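Local coordinates for protein lysozyme C (PDB 5XUW) that hydrolyses the beta-1,4 links between N-acetylmuramic acid and N-acetylglucosamine in bacterial peptidoglycan, and binds one calcium ion, at residues His10-Gln15 against Asn27-Ala32; Gly55-Asn60 against Ser93-Val98. All coordinates share one frame; numbering follows the deposited sequence.

Interaction 1: His10-Gln15 against Asn27-Ala32; sequences HKLKAQ and NWVCMA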
loop_
_atom_site.group_PDB
_atom_site.type_symbol
_atom_site.label_atom_id
_atom_site.label_comp_id
_atom_site.label_asym_id
_atom_site.label_seq_id
_atom_site.Cartn_x
_atom_site.Cartn_y
_atom_site.Cartn_z
ATOM N N HIS A 10 1.743 -5.964 12.618
ATOM C CA HIS A 10 1.076 -5.543 13.850
ATOM C C HIS A 10 0.426 -4.158 13.769
ATOM O O HIS A 10 -0.670 -3.963 14.294
ATOM C CB HIS A 10 2.025 -5.685 15.035
ATOM C CG HIS A 10 2.138 -7.099 15.488
ATOM N ND1 HIS A 10 1.226 -7.665 16.349
ATOM C CD2 HIS A 10 2.971 -8.094 15.112
ATOM C CE1 HIS A 10 1.530 -8.934 16.532
ATOM N NE2 HIS A 10 2.588 -9.222 15.794
ATOM N N LYS A 11 1.085 -3.223 13.095
ATOM C CA LYS A 11 0.504 -1.909 12.811
ATOM C C LYS A 11 -0.792 -2.045 11.999
ATOM O O LYS A 11 -1.834 -1.512 12.376
ATOM C CB LYS A 11 1.526 -1.053 12.064
ATOM C CG LYS A 11 1.050 0.324 11.623
ATOM C CD LYS A 11 0.500 1.165 12.761
ATOM C CE LYS A 11 0.154 2.565 12.271
ATOM N NZ LYS A 11 -0.456 3.411 13.336
ATOM N N LEU A 12 -0.716 -2.768 10.886
ATOM C CA LEU A 12 -1.888 -2.984 10.037
ATOM C C LEU A 12 -3.000 -3.717 10.784
ATOM O O LEU A 12 -4.176 -3.375 10.632
ATOM C CB LEU A 12 -1.501 -3.720 8.753
ATOM C CG LEU A 12 -0.515 -3.015 7.811
ATOM C CD1 LEU A 12 -0.430 -3.771 6.497
ATOM C CD2 LEU A 12 -0.850 -1.551 7.548
ATOM N N LYS A 13 -2.638 -4.697 11.605
ATOM C CA LYS A 13 -3.627 -5.386 12.448
ATOM C C LYS A 13 -4.357 -4.402 13.367
ATOM O O LYS A 13 -5.583 -4.470 13.515
ATOM C CB LYS A 13 -2.976 -6.488 13.290
ATOM C CG LYS A 13 -3.973 -7.271 14.148
ATOM C CD LYS A 13 -3.366 -8.510 14.783
ATOM C CE LYS A 13 -4.300 -9.135 15.817
ATOM N NZ LYS A 13 -5.639 -9.458 15.248
ATOM N N ALA A 14 -3.601 -3.495 13.970
ATOM C CA ALA A 14 -4.168 -2.498 14.884
ATOM C C ALA A 14 -5.096 -1.514 14.173
ATOM O O ALA A 14 -6.022 -0.979 14.793
ATOM C CB ALA A 14 -3.057 -1.747 15.601
ATOM N N GLN A 15 -4.842 -1.263 12.885
ATOM C CA GLN A 15 -5.709 -0.419 12.049
ATOM C C GLN A 15 -6.769 -1.228 11.275
ATOM O O GLN A 15 -7.224 -0.793 10.223
ATOM C CB GLN A 15 -4.858 0.401 11.067
ATOM C CG GLN A 15 -3.818 1.303 11.717
ATOM C CD GLN A 15 -4.432 2.444 12.500
ATOM O OE1 GLN A 15 -5.275 3.186 11.995
ATOM N NE2 GLN A 15 -4.006 2.594 13.736
ATOM N N ASN A 27 -1.642 -10.789 2.986
ATOM C CA ASN A 27 -1.754 -10.151 1.670
ATOM C C ASN A 27 -1.425 -8.658 1.679
ATOM O O ASN A 27 -0.720 -8.169 0.800
ATOM C CB ASN A 27 -3.129 -10.417 1.047
ATOM C CG ASN A 27 -3.129 -11.666 0.214
ATOM O OD1 ASN A 27 -2.499 -11.705 -0.839
ATOM N ND2 ASN A 27 -3.808 -12.709 0.686
ATOM N N TRP A 28 -1.936 -7.950 2.674
ATOM C CA TRP A 28 -1.640 -6.520 2.842
ATOM C C TRP A 28 -0.147 -6.248 3.073
ATOM O O TRP A 28 0.433 -5.324 2.485
ATOM C CB TRP A 28 -2.447 -5.966 4.017
ATOM C CG TRP A 28 -3.883 -5.751 3.685
ATOM C CD1 TRP A 28 -4.959 -6.467 4.119
ATOM C CD2 TRP A 28 -4.393 -4.740 2.823
ATOM N NE1 TRP A 28 -6.117 -5.948 3.578
ATOM C CE2 TRP A 28 -5.790 -4.889 2.777
ATOM C CE3 TRP A 28 -3.797 -3.712 2.090
ATOM C CZ2 TRP A 28 -6.608 -4.029 2.035
ATOM C CZ3 TRP A 28 -4.600 -2.870 1.350
ATOM C CH2 TRP A 28 -5.989 -3.029 1.332
ATOM N N VAL A 29 0.465 -7.047 3.950
ATOM C CA VAL A 29 1.894 -6.906 4.236
ATOM C C VAL A 29 2.716 -7.268 2.995
ATOM O O VAL A 29 3.689 -6.582 2.661
ATOM C CB VAL A 29 2.321 -7.734 5.471
ATOM C CG1 VAL A 29 3.820 -7.639 5.706
ATOM C CG2 VAL A 29 1.593 -7.243 6.715
ATOM N N CYS A 30 2.304 -8.325 2.303
ATOM C CA CYS A 30 2.971 -8.741 1.065
ATOM C C CYS A 30 2.952 -7.635 0.012
ATOM O O CYS A 30 3.978 -7.335 -0.611
ATOM C CB CYS A 30 2.355 -10.036 0.521
ATOM S SG CYS A 30 3.343 -10.852 -0.746
ATOM N N MET A 31 1.801 -6.991 -0.167
ATOM C CA MET A 31 1.713 -5.893 -1.132
ATOM C C MET A 31 2.737 -4.819 -0.765
ATOM O O MET A 31 3.465 -4.341 -1.631
ATOM C CB MET A 31 0.286 -5.337 -1.194
ATOM C CG MET A 31 0.091 -4.106 -2.073
ATOM S SD MET A 31 0.323 -2.535 -1.222
ATOM C CE MET A 31 -1.156 -2.493 -0.208
ATOM N N ALA A 32 2.846 -4.481 0.516
ATOM C CA ALA A 32 3.812 -3.463 0.924
ATOM C C ALA A 32 5.260 -3.893 0.651
ATOM O O ALA A 32 6.068 -3.080 0.196
ATOM C CB ALA A 32 3.626 -3.098 2.382
#
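Leu12 of one helix packs on Trp28 and Val29 of the other without a hydrogen bond; among the backbone bonds of the two segments the shortest, 2.9 Å from Met31 N to Asn27 O, closes the turn that carries Trp28 and Val29. Across the contact a single methyl does the touching. Leu12 CD1 lies 3.9 Å from Trp28 CB and 4.0 Å from Val29 CG2, so it sits over two successive residues of the facing helix. Leucine suits the place because its branched apolar chain has the reach to bridge backbones whose nearest CA atoms, those of Leu12 and Val29, are 8.0 Å apart; with CD1 anti to CA (chi2 -171°), the methyl extends away from its own helix. Its chain crosses that of Trp28 at about a right angle, and the contact falls on the methylene, not the indole: the ring leads away toward Met17 and Val99, while its NE1 makes a weak hydrogen bond to Phe20 O. Val29, branched at CB, can give CG2 to Leu12 and still touch Lys5 and Ala9 earlier in helix 5-14. Leu25 and Ile92 add to the apolar surroundings of Leu12, Ile92 coming from helix 89-100. The contact thus joins the first two long helices of the alpha domain of a C-type lysozyme near the end of the first, where Gln15 leaves helical geometry. All three touching residues are buried, and the two segments bury just 104 Å² between them; with no directional bond across it, the contact rests on dispersion and the exclusion of water.

Interaction 2: Gly55-Asn60 against Ser93-Val98; sequences GLFQLN and SCAKRV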
loop_
_atom_site.group_PDB
_atom_site.type_symbol
_atom_site.label_atom_id
_atom_site.label_comp_id
_atom_site.label_asym_id
_atom_site.label_seq_id
_atom_site.Cartn_x
_atom_site.Cartn_y
_atom_site.Cartn_z
ATOM N N GLY A 55 5.142 6.255 -1.535
ATOM C CA GLY A 55 5.081 5.697 -0.201
ATOM C C GLY A 55 5.027 4.191 -0.120
ATOM O O GLY A 55 5.260 3.490 -1.111
ATOM N N LEU A 56 4.711 3.723 1.083
ATOM C CA LEU A 56 4.675 2.297 1.432
ATOM C C LEU A 56 3.773 1.471 0.518
ATOM O O LEU A 56 4.104 0.327 0.188
ATOM C CB LEU A 56 4.195 2.150 2.878
ATOM C CG LEU A 56 4.210 0.773 3.544
ATOM C CD1 LEU A 56 5.633 0.272 3.706
ATOM C CD2 LEU A 56 3.538 0.846 4.898
ATOM N N PHE A 57 2.625 2.051 0.148
ATOM C CA PHE A 57 1.664 1.399 -0.736
ATOM C C PHE A 57 1.669 1.949 -2.163
ATOM O O PHE A 57 0.773 1.630 -2.941
ATOM C CB PHE A 57 0.256 1.507 -0.160
ATOM C CG PHE A 57 0.129 1.032 1.263
ATOM C CD1 PHE A 57 0.650 -0.199 1.662
ATOM C CD2 PHE A 57 -0.561 1.800 2.202
ATOM C CE1 PHE A 57 0.517 -0.635 2.968
ATOM C CE2 PHE A 57 -0.708 1.356 3.510
ATOM C CZ PHE A 57 -0.174 0.134 3.891
ATOM N N GLN A 58 2.670 2.762 -2.510
ATOM C CA GLN A 58 2.867 3.248 -3.866
ATOM C C GLN A 58 1.572 3.784 -4.485
ATOM O O GLN A 58 1.135 3.353 -5.550
ATOM C CB GLN A 58 3.520 2.154 -4.715
ATOM C CG GLN A 58 4.969 1.917 -4.355
ATOM C CD GLN A 58 5.869 3.060 -4.782
ATOM O OE1 GLN A 58 6.274 3.140 -5.941
ATOM N NE2 GLN A 58 6.170 3.964 -3.853
ATOM N N LEU A 59 0.993 4.761 -3.792
ATOM C CA LEU A 59 -0.277 5.358 -4.183
ATOM C C LEU A 59 -0.037 6.433 -5.230
ATOM O O LEU A 59 0.838 7.290 -5.065
ATOM C CB LEU A 59 -0.991 5.914 -2.960
ATOM C CG LEU A 59 -1.273 4.882 -1.871
ATOM C CD1 LEU A 59 -1.613 5.554 -0.553
ATOM C CD2 LEU A 59 -2.371 3.918 -2.308
ATOM N N ASN A 60 -0.777 6.353 -6.338
ATOM C CA ASN A 60 -0.501 7.174 -7.507
ATOM C C ASN A 60 -1.125 8.573 -7.477
ATOM O O ASN A 60 -2.181 8.791 -6.890
ATOM C CB ASN A 60 -0.848 6.435 -8.821
ATOM C CG ASN A 60 -2.332 6.326 -9.079
ATOM O OD1 ASN A 60 -3.031 7.330 -9.212
ATOM N ND2 ASN A 60 -2.823 5.095 -9.178
ATOM N N SER A 93 -5.675 4.563 5.418
ATOM C CA SER A 93 -7.019 5.020 5.064
ATOM C C SER A 93 -7.194 5.121 3.551
ATOM O O SER A 93 -8.246 4.749 3.038
ATOM C CB SER A 93 -7.353 6.342 5.737
ATOM O OG SER A 93 -6.365 7.294 5.454
ATOM N N CYS A 94 -6.161 5.580 2.841
ATOM C CA CYS A 94 -6.209 5.667 1.386
ATOM C C CYS A 94 -6.209 4.287 0.722
ATOM O O CYS A 94 -6.979 4.041 -0.216
ATOM C CB CYS A 94 -5.062 6.527 0.853
ATOM S SG CYS A 94 -5.088 6.803 -0.934
ATOM N N ALA A 95 -5.362 3.380 1.206
ATOM C CA ALA A 95 -5.334 2.010 0.663
ATOM C C ALA A 95 -6.689 1.292 0.848
ATOM O O ALA A 95 -7.128 0.530 -0.029
ATOM C CB ALA A 95 -4.207 1.211 1.292
ATOM N N LYS A 96 -7.348 1.556 1.978
ATOM C CA LYS A 96 -8.714 1.066 2.214
ATOM C C LYS A 96 -9.684 1.563 1.123
ATOM O O LYS A 96 -10.504 0.788 0.637
ATOM C CB LYS A 96 -9.208 1.478 3.602
ATOM C CG LYS A 96 -8.572 0.702 4.739
ATOM C CD LYS A 96 -9.053 1.197 6.086
ATOM C CE LYS A 96 -8.482 0.369 7.219
ATOM N NZ LYS A 96 -8.999 0.801 8.540
ATOM N N ARG A 97 -9.578 2.835 0.738
ATOM C CA ARG A 97 -10.361 3.381 -0.386
ATOM C C ARG A 97 -9.966 2.673 -1.694
ATOM O O ARG A 97 -10.843 2.236 -2.452
ATOM C CB ARG A 97 -10.223 4.929 -0.458
ATOM C CG ARG A 97 -10.699 5.644 -1.734
ATOM C CD ARG A 97 -12.216 5.719 -1.894
ATOM N NE ARG A 97 -12.642 6.284 -3.199
ATOM C CZ ARG A 97 -12.526 5.679 -4.386
ATOM N NH1 ARG A 97 -11.989 4.467 -4.489
ATOM N NH2 ARG A 97 -12.933 6.293 -5.505
ATOM N N VAL A 98 -8.664 2.490 -1.931
ATOM C CA VAL A 98 -8.212 1.870 -3.179
ATOM C C VAL A 98 -8.775 0.453 -3.346
ATOM O O VAL A 98 -9.299 0.145 -4.425
ATOM C CB VAL A 98 -6.669 1.841 -3.304
ATOM C CG1 VAL A 98 -6.242 1.110 -4.571
ATOM C CG2 VAL A 98 -6.100 3.259 -3.289
#
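Leu59 and Phe57 reach helix 89-100 side by side, and the closest packing is at Leu59. Its CD1 lies 3.7 Å from Cys94 SG, while CD2 comes within 3.9 Å of Val98 CG2, so the forked leucine spans one helical turn. Cys94 holds its sulfur anti to the backbone N (chi1 -176°), where SG both meets Leu59 and forms the disulfide to Cys76. Phe57 makes a lighter touch: CD2 is 3.8 Å from Ala95 CB, an oblique approach to the ring, and alanine's small size lets the phenyl come close to the helix. The residues from Gly55 to Gln58 form a type I beta turn leading into the edge strand 59-60 of the antiparallel sheet, and Gln58 and Leu59 make a G1 bulge opposite strand 53-54. Gly55, whose positive phi favours glycine, has its O gripped twice, by Gln58 N at 3.0 Å and by Gln58 NE2 at 2.9 Å; the latter bond is nearly straight and lies in the carbonyl plane. Unlike the buried Leu59 side, Ser93 points away from the turn and is exposed, its OG bonded to Asp90 O, and the partly exposed Arg97 forms a salt bridge with Asp101.

How the interactions relate
Both segments of interaction 1 precede those of interaction 2 in the chain, and the centres of the two contacts are 12 Å apart. They meet directly: Met31 CE packs 3.5 Å from Phe57 CD1, and Ala32 CB also touches that ring, while Lys96 NZ probably hydrogen-bonds Gln15 O at 2.9 Å. Interaction 1 pairs helices 5-14 and 25-36 inside the alpha domain; interaction 2 brings the outer strand 59-60 and the turn before it onto helix 89-100. The shared contacts of Phe57 are consistent with one apolar interior reaching from helices to sheet. The predicted catalytic residues, Glu35 on helix 25-36 and Asp53 on strand 53-54, belong to this framework, and Asp91, a calcium ligand, lies on helix 89-100.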